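Local coordinates for AvmM (Streptomyces sp. NBRC 109436, PDB 7FE6), which catalyses macrocyclization through dehydration and Michael-type addition in the biosynthesis of alchivemycin A, at residues R19-V25 with N177-R181; I35-T40 with L142-I148. One frame throughout, in Å; residues are numbered along the deposited sequence.

Contact 1 (R19-V25 with N177-R181); sequences RVNDNIV and NVFGR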
ATOM      1  N   ARG A  19      -0.988  24.049   6.739  1.00 83.74           N
ATOM      2  CA  ARG A  19      -0.908  23.969   5.293  1.00 81.35           C
ATOM      3  C   ARG A  19      -0.442  22.573   4.904  1.00 80.79           C
ATOM      4  O   ARG A  19       0.527  22.046   5.468  1.00 75.74           O
ATOM      5  CB  ARG A  19       0.031  25.042   4.747  1.00 80.19           C
ATOM      6  CG  ARG A  19      -0.488  26.458   4.969  1.00 84.20           C
ATOM      7  CD  ARG A  19       0.434  27.474   4.342  1.00 82.46           C
ATOM      8  NE  ARG A  19       1.679  27.614   5.096  1.00 82.99           N
ATOM      9  CZ  ARG A  19       2.813  28.080   4.576  1.00 85.33           C
ATOM     10  NH1 ARG A  19       2.863  28.428   3.295  1.00 84.16           N
ATOM     11  NH2 ARG A  19       3.902  28.183   5.327  1.00 84.71           N
ATOM     12  N   VAL A  20      -1.123  21.985   3.931  1.00 80.41           N
ATOM     13  CA  VAL A  20      -0.915  20.591   3.581  1.00 79.67           C
ATOM     14  C   VAL A  20      -0.743  20.493   2.072  1.00 78.74           C
ATOM     15  O   VAL A  20      -1.619  20.922   1.310  1.00 80.95           O
ATOM     16  CB  VAL A  20      -2.073  19.704   4.067  1.00 79.77           C
ATOM     17  CG1 VAL A  20      -1.994  18.340   3.430  1.00 70.34           C
ATOM     18  CG2 VAL A  20      -2.059  19.607   5.594  1.00 73.93           C
ATOM     19  N   ASN A  21       0.392  19.950   1.646  1.00 73.87           N
ATOM     20  CA  ASN A  21       0.654  19.629   0.251  1.00 69.26           C
ATOM     21  C   ASN A  21       0.476  18.125   0.083  1.00 66.61           C
ATOM     22  O   ASN A  21       1.327  17.341   0.515  1.00 64.35           O
ATOM     23  CB  ASN A  21       2.053  20.072  -0.153  1.00 67.58           C
ATOM     24  CG  ASN A  21       2.266  19.984  -1.641  1.00 69.19           C
ATOM     25  OD1 ASN A  21       1.515  19.307  -2.339  1.00 69.81           O
ATOM     26  ND2 ASN A  21       3.302  20.641  -2.138  1.00 69.92           N
ATOM     27  N   ASP A  22      -0.657  17.729  -0.517  1.00 69.60           N
ATOM     28  CA  ASP A  22      -0.983  16.335  -0.855  1.00 66.33           C
ATOM     29  C   ASP A  22      -0.049  15.709  -1.877  1.00 61.12           C
ATOM     30  O   ASP A  22      -0.076  14.490  -2.043  1.00 62.88           O
ATOM     31  CB  ASP A  22      -2.404  16.230  -1.408  1.00 65.48           C
ATOM     32  CG  ASP A  22      -3.453  16.378  -0.332  1.00 73.27           C
ATOM     33  OD1 ASP A  22      -3.237  15.846   0.786  1.00 70.22           O
ATOM     34  OD2 ASP A  22      -4.489  17.026  -0.607  1.00 80.36           O
ATOM     35  N   ASN A  23       0.760  16.489  -2.577  1.00 63.66           N
ATOM     36  CA  ASN A  23       1.683  15.894  -3.528  1.00 62.00           C
ATOM     37  C   ASN A  23       2.809  15.142  -2.831  1.00 58.62           C
ATOM     38  O   ASN A  23       3.483  14.332  -3.476  1.00 56.51           O
ATOM     39  CB  ASN A  23       2.264  16.980  -4.436  1.00 64.47           C
ATOM     40  CG  ASN A  23       1.338  17.352  -5.585  1.00 65.65           C
ATOM     41  OD1 ASN A  23       0.538  16.537  -6.046  1.00 64.25           O
ATOM     42  ND2 ASN A  23       1.451  18.592  -6.054  1.00 67.78           N
ATOM     43  N   ILE A  24       3.031  15.401  -1.544  1.00 59.14           N
ATOM     44  CA  ILE A  24       4.033  14.705  -0.743  1.00 57.43           C
ATOM     45  C   ILE A  24       3.281  13.610   0.005  1.00 57.60           C
ATOM     46  O   ILE A  24       2.650  13.871   1.038  1.00 57.75           O
ATOM     47  CB  ILE A  24       4.755  15.646   0.230  1.00 56.13           C
ATOM     48  CG1 ILE A  24       5.129  16.964  -0.444  1.00 60.90           C
ATOM     49  CG2 ILE A  24       6.012  14.975   0.747  1.00 52.89           C
ATOM     50  CD1 ILE A  24       6.047  16.817  -1.673  1.00 61.89           C
ATOM     51  N   VAL A  25       3.355  12.384  -0.515  1.00 53.20           N
ATOM     52  CA  VAL A  25       2.591  11.252  -0.006  1.00 55.42           C
ATOM     53  C   VAL A  25       3.526  10.312   0.772  1.00 53.26           C
ATOM     54  O   VAL A  25       4.743  10.447   0.734  1.00 53.99           O
ATOM     55  CB  VAL A  25       1.866  10.512  -1.154  1.00 59.22           C
ATOM     56  CG1 VAL A  25       1.102  11.531  -2.013  1.00 59.09           C
ATOM     57  CG2 VAL A  25       2.863   9.742  -2.019  1.00 47.82           C
ATOM     58  N   ASN A 177       7.072  23.024   8.753  1.00 69.61           N
ATOM     59  CA  ASN A 177       6.059  24.056   8.901  1.00 74.26           C
ATOM     60  C   ASN A 177       4.871  23.853   7.976  1.00 70.74           C
ATOM     61  O   ASN A 177       3.795  24.387   8.251  1.00 75.26           O
ATOM     62  CB  ASN A 177       6.670  25.454   8.681  1.00 75.43           C
ATOM     63  CG  ASN A 177       7.060  25.700   7.240  1.00 78.91           C
ATOM     64  OD1 ASN A 177       7.410  24.766   6.515  1.00 77.88           O
ATOM     65  ND2 ASN A 177       7.045  26.963   6.827  1.00 80.33           N
ATOM     66  N   VAL A 178       5.042  23.109   6.890  1.00 71.89           N
ATOM     67  CA  VAL A 178       3.931  22.612   6.093  1.00 71.91           C
ATOM     68  C   VAL A 178       4.086  21.100   5.994  1.00 68.65           C
ATOM     69  O   VAL A 178       5.160  20.550   6.254  1.00 65.73           O
ATOM     70  CB  VAL A 178       3.871  23.266   4.705  1.00 74.51           C
ATOM     71  CG1 VAL A 178       3.677  24.777   4.852  1.00 74.11           C
ATOM     72  CG2 VAL A 178       5.137  22.955   3.940  1.00 71.35           C
ATOM     73  N   PHE A 179       3.000  20.423   5.605  1.00 65.97           N
ATOM     74  CA  PHE A 179       2.950  18.973   5.757  1.00 64.09           C
ATOM     75  C   PHE A 179       2.399  18.293   4.509  1.00 68.08           C
ATOM     76  O   PHE A 179       1.812  18.922   3.627  1.00 71.43           O
ATOM     77  CB  PHE A 179       2.122  18.585   6.994  1.00 61.52           C
ATOM     78  CG  PHE A 179       2.652  19.169   8.262  1.00 60.66           C
ATOM     79  CD1 PHE A 179       3.664  18.535   8.957  1.00 59.04           C
ATOM     80  CD2 PHE A 179       2.182  20.389   8.728  1.00 65.79           C
ATOM     81  CE1 PHE A 179       4.176  19.096  10.123  1.00 66.17           C
ATOM     82  CE2 PHE A 179       2.692  20.964   9.882  1.00 67.06           C
ATOM     83  CZ  PHE A 179       3.690  20.317  10.585  1.00 67.19           C
ATOM     84  N   GLY A 180       2.625  16.982   4.438  1.00 61.96           N
ATOM     85  CA  GLY A 180       2.157  16.171   3.341  1.00 60.81           C
ATOM     86  C   GLY A 180       0.869  15.434   3.664  1.00 59.68           C
ATOM     87  O   GLY A 180       0.194  15.687   4.663  1.00 59.04           O
ATOM     88  N   ARG A 181       0.533  14.503   2.778  1.00 60.69           N
ATOM     89  CA  ARG A 181      -0.698  13.726   2.867  1.00 62.17           C
ATOM     90  C   ARG A 181      -0.553  12.632   3.918  1.00 57.81           C
ATOM     91  O   ARG A 181       0.391  11.841   3.866  1.00 58.88           O
ATOM     92  CB  ARG A 181      -1.019  13.116   1.503  1.00 64.80           C
ATOM     93  CG  ARG A 181      -2.416  12.542   1.383  1.00 62.88           C
ATOM     94  CD  ARG A 181      -2.622  11.844   0.071  1.00 58.79           C
ATOM     95  NE  ARG A 181      -2.027  10.517   0.045  1.00 58.65           N
ATOM     96  CZ  ARG A 181      -2.408   9.537  -0.782  1.00 62.46           C
ATOM     97  NH1 ARG A 181      -3.398   9.737  -1.654  1.00 61.71           N
ATOM     98  NH2 ARG A 181      -1.807   8.348  -0.735  1.00 57.85           N
TER
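Asn177 brings its amide to the end of Arg19, the two flat groups 86° apart and ND2 3.7 Å from NH2; its polar partners are Asp163 and, weakly, Asp167. Val178, which with Asn177 forms a classic beta bulge opposite Met161, points toward 19-25. Its CG1 lies over one face of the Arg19 guanidinium, 3.4 Å from CZ, a face-on fit suited to a small branched side chain; the bend at chi3 (-73°) folds the arginine over this methyl, while Tyr12 makes a cation-pi contact with it. With Arg19 replaced by an alanine, the Val178 methyl would probably lose its flat cover and Tyr12 its cation. Phe179 turns its ring to Leu158 and Ile171, while its backbone makes a parallel bridge to Val20: N donates to Arg19 O (3.0 Å) and O accepts from Asn21 N. Glycine suits position 180, since a CB would clash with Ile24 O; its CA instead lies 3.2 Å from Asn21 O. Arg181 N then bonds Ile24 O at 2.8 Å, beyond the type I turn and the Asn21 Asx turn. Val25 CG1 lies over one face of the Arg181 guanidinium, 3.9 Å from NE, and Asp22 OD1 meets CG rather than the charged end. The backbone thus supplies the hydrogen bonds, while both arginines lay a guanidinium face, where no N-H points, against a valine methyl; Asp22 probably acts on Arg181 at longer range.

Contact 2 (I35-T40 with L142-I148); sequences ITPGET and LAFREGI
Gly38 N donates to Phe144 O at 2.8 Å, the one direct hydrogen bond between the two segments, with the donor tilted 27° from the carbonyl plane. Around it both segments turn tightly: Thr36 to Glu39 and Arg145 to Ile148 each form a type II turn, with Gly38 and Gly147 taking the positive phi. A water joins the segments, donating to Thr36 O and Glu39 O and accepting from Phe144 N at 2.8 Å, so polar backbone atoms are paired where the strand pairing fades. Gly38 is also close-packed: Glu146 CG lies 3.6 Å from its CA, where a CB would clash. The Pro37 ring, stiffening its turn, brings CG to 3.7 Å from Ile148 O. Ile35 CG2 approaches the Phe144 ring at its edge, 4.2 Å from CD2, and Leu189 touches both residues, an apolar cluster that suits a branched chain and a large ring. The compact Ala143 lets its CB sit 3.5 Å from Thr40 OG1, a hydroxyl bonded to Leu196 N of the third subunit. Thr36-Glu39 forms the whole of one sheet-to-sheet connection and Arg145-Ile148 begins another, an arrangement consistent with the end of a beta sandwich.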
ATOM      1  N   ILE A  35      -0.121  -6.671  16.083  1.00 46.34           N
ATOM      2  CA  ILE A  35       1.184  -6.581  16.721  1.00 47.72           C
ATOM      3  C   ILE A  35       1.105  -7.254  18.085  1.00 53.24           C
ATOM      4  O   ILE A  35       0.198  -6.970  18.879  1.00 55.62           O
ATOM      5  CB  ILE A  35       1.647  -5.117  16.842  1.00 48.41           C
ATOM      6  CG1 ILE A  35       2.000  -4.555  15.448  1.00 46.06           C
ATOM      7  CG2 ILE A  35       2.798  -5.013  17.826  1.00 46.90           C
ATOM      8  CD1 ILE A  35       2.235  -3.073  15.382  1.00 41.23           C
ATOM      9  N   THR A  36       2.037  -8.149  18.354  1.00 51.85           N
ATOM     10  CA  THR A  36       2.038  -8.823  19.643  1.00 52.15           C
ATOM     11  C   THR A  36       2.697  -7.939  20.692  1.00 55.96           C
ATOM     12  O   THR A  36       3.822  -7.477  20.480  1.00 59.98           O
ATOM     13  CB  THR A  36       2.778 -10.153  19.567  1.00 53.31           C
ATOM     14  OG1 THR A  36       2.088 -11.030  18.676  1.00 54.23           O
ATOM     15  CG2 THR A  36       2.888 -10.799  20.952  1.00 52.67           C
ATOM     16  N   PRO A  37       2.057  -7.718  21.840  1.00 57.46           N
ATOM     17  CA  PRO A  37       2.705  -6.954  22.909  1.00 56.96           C
ATOM     18  C   PRO A  37       4.050  -7.551  23.276  1.00 58.91           C
ATOM     19  O   PRO A  37       4.225  -8.776  23.282  1.00 54.62           O
ATOM     20  CB  PRO A  37       1.708  -7.057  24.068  1.00 54.39           C
ATOM     21  CG  PRO A  37       0.419  -7.214  23.414  1.00 54.86           C
ATOM     22  CD  PRO A  37       0.654  -8.015  22.164  1.00 55.87           C
ATOM     23  N   GLY A  38       5.027  -6.663  23.498  1.00 59.30           N
ATOM     24  CA  GLY A  38       6.350  -7.049  23.917  1.00 57.59           C
ATOM     25  C   GLY A  38       7.271  -7.404  22.781  1.00 59.48           C
ATOM     26  O   GLY A  38       8.493  -7.408  22.967  1.00 60.15           O
ATOM     27  N   GLU A  39       6.709  -7.685  21.608  1.00 58.74           N
ATOM     28  CA  GLU A  39       7.432  -8.174  20.447  1.00 61.24           C
ATOM     29  C   GLU A  39       7.928  -7.001  19.613  1.00 57.81           C
ATOM     30  O   GLU A  39       7.279  -5.954  19.550  1.00 57.80           O
ATOM     31  CB  GLU A  39       6.509  -9.088  19.626  1.00 64.30           C
ATOM     32  CG  GLU A  39       6.988  -9.419  18.208  1.00 66.05           C
ATOM     33  CD  GLU A  39       5.863  -9.951  17.305  1.00 71.60           C
ATOM     34  OE1 GLU A  39       4.862  -9.214  17.028  1.00 63.05           O
ATOM     35  OE2 GLU A  39       5.979 -11.134  16.900  1.00 84.69           O
ATOM     36  N   THR A  40       9.081  -7.183  18.968  1.00 54.24           N
ATOM     37  CA  THR A  40       9.657  -6.159  18.094  1.00 51.17           C
ATOM     38  C   THR A  40       9.346  -6.463  16.630  1.00 52.05           C
ATOM     39  O   THR A  40       9.623  -7.561  16.138  1.00 50.30           O
ATOM     40  CB  THR A  40      11.177  -6.041  18.286  1.00 53.89           C
ATOM     41  OG1 THR A  40      11.490  -5.616  19.626  1.00 56.39           O
ATOM     42  CG2 THR A  40      11.780  -5.044  17.288  1.00 49.98           C
ATOM     43  N   LEU A 142       9.866  -1.204  16.100  1.00 47.51           N
ATOM     44  CA  LEU A 142       8.840  -0.789  17.037  1.00 46.51           C
ATOM     45  C   LEU A 142       8.463  -1.960  17.921  1.00 50.36           C
ATOM     46  O   LEU A 142       8.339  -3.097  17.447  1.00 50.37           O
ATOM     47  CB  LEU A 142       7.601  -0.283  16.314  1.00 46.82           C
ATOM     48  CG  LEU A 142       6.419   0.133  17.179  1.00 48.69           C
ATOM     49  CD1 LEU A 142       6.818   1.251  18.123  1.00 51.25           C
ATOM     50  CD2 LEU A 142       5.265   0.553  16.297  1.00 45.41           C
ATOM     51  N   ALA A 143       8.301  -1.669  19.209  1.00 50.46           N
ATOM     52  CA  ALA A 143       7.883  -2.651  20.194  1.00 52.78           C
ATOM     53  C   ALA A 143       7.078  -1.932  21.262  1.00 55.21           C
ATOM     54  O   ALA A 143       7.533  -0.922  21.806  1.00 57.48           O
ATOM     55  CB  ALA A 143       9.095  -3.369  20.809  1.00 53.68           C
ATOM     56  N   PHE A 144       5.889  -2.439  21.560  1.00 56.39           N
ATOM     57  CA  PHE A 144       5.141  -1.950  22.705  1.00 56.23           C
ATOM     58  C   PHE A 144       5.457  -2.810  23.910  1.00 60.61           C
ATOM     59  O   PHE A 144       5.723  -4.007  23.785  1.00 61.85           O
ATOM     60  CB  PHE A 144       3.647  -1.958  22.437  1.00 55.64           C
ATOM     61  CG  PHE A 144       3.239  -1.015  21.362  1.00 59.96           C
ATOM     62  CD1 PHE A 144       2.919   0.309  21.668  1.00 59.62           C
ATOM     63  CD2 PHE A 144       3.205  -1.426  20.039  1.00 50.86           C
ATOM     64  CE1 PHE A 144       2.546   1.192  20.663  1.00 58.15           C
ATOM     65  CE2 PHE A 144       2.836  -0.549  19.036  1.00 50.11           C
ATOM     66  CZ  PHE A 144       2.506   0.756  19.344  1.00 53.34           C
ATOM     67  N   ARG A 145       5.448  -2.188  25.085  1.00 61.43           N
ATOM     68  CA  ARG A 145       5.729  -2.956  26.279  1.00 65.51           C
ATOM     69  C   ARG A 145       4.638  -4.004  26.469  1.00 65.94           C
ATOM     70  O   ARG A 145       3.493  -3.824  26.045  1.00 65.10           O
ATOM     71  CB  ARG A 145       5.827  -2.040  27.506  1.00 65.18           C
ATOM     72  CG  ARG A 145       4.526  -1.341  27.881  1.00 67.92           C
ATOM     73  CD  ARG A 145       4.674  -0.538  29.174  1.00 68.90           C
ATOM     74  NE  ARG A 145       3.405   0.020  29.636  1.00 68.23           N
ATOM     75  CZ  ARG A 145       2.452  -0.698  30.222  1.00 72.46           C
ATOM     76  NH1 ARG A 145       2.618  -2.002  30.401  1.00 72.41           N
ATOM     77  NH2 ARG A 145       1.328  -0.122  30.620  1.00 76.94           N
ATOM     78  N   GLU A 146       5.019  -5.124  27.077  1.00 67.63           N
ATOM     79  CA  GLU A 146       4.053  -6.147  27.436  1.00 67.10           C
ATOM     80  C   GLU A 146       2.992  -5.551  28.346  1.00 70.60           C
ATOM     81  O   GLU A 146       3.259  -4.640  29.136  1.00 69.71           O
ATOM     82  CB  GLU A 146       4.761  -7.296  28.146  1.00 72.04           C
ATOM     83  CG  GLU A 146       5.505  -8.226  27.223  1.00 76.54           C
ATOM     84  CD  GLU A 146       6.258  -9.310  27.977  1.00 91.05           C
ATOM     85  OE1 GLU A 146       6.039  -9.442  29.205  1.00 90.21           O
ATOM     86  OE2 GLU A 146       7.046 -10.044  27.328  1.00 96.00           O
ATOM     87  N   GLY A 147       1.781  -6.080  28.250  1.00 70.63           N
ATOM     88  CA  GLY A 147       0.748  -5.654  29.159  1.00 67.08           C
ATOM     89  C   GLY A 147      -0.030  -4.432  28.736  1.00 68.81           C
ATOM     90  O   GLY A 147      -0.841  -3.935  29.528  1.00 68.10           O
ATOM     91  N   ILE A 148       0.212  -3.897  27.542  1.00 69.74           N
ATOM     92  CA  ILE A 148      -0.623  -2.834  27.000  1.00 66.64           C
ATOM     93  C   ILE A 148      -1.227  -3.347  25.701  1.00 64.29           C
ATOM     94  O   ILE A 148      -0.547  -4.018  24.916  1.00 62.81           O
ATOM     95  CB  ILE A 148       0.170  -1.519  26.828  1.00 68.56           C
ATOM     96  CG1 ILE A 148      -0.769  -0.353  26.503  1.00 69.45           C
ATOM     97  CG2 ILE A 148       1.280  -1.663  25.787  1.00 66.82           C
ATOM     98  CD1 ILE A 148      -0.130   1.032  26.716  1.00 71.84           C
TER
HETATM   99  O   HOH W   1       4.876  -4.788  20.351  1.00 53.26           O

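Overall arrangement
Contacts 1 and 2 lie on opposite sides of the chain's centre, their centres 31 Å apart and their nearest atoms about 17 Å apart. Along the chain, contact 2 is nested within the loop closed by contact 1: 19-25, 35-40, 142-148, then 177-181. Strand 178-189 links them, starting in contact 1 and running on beside strand 34-35, which leads into contact 2. Strands 24-29 and 135-144 likewise share the five-stranded antiparallel sheet. Each contact therefore ties together the two large sheets of this helix-free chain. Contact 1 comes near the alchivemycin A pocket, with the Val25 side chain about 8 Å from the ligand, whereas contact 2 meets the third subunit.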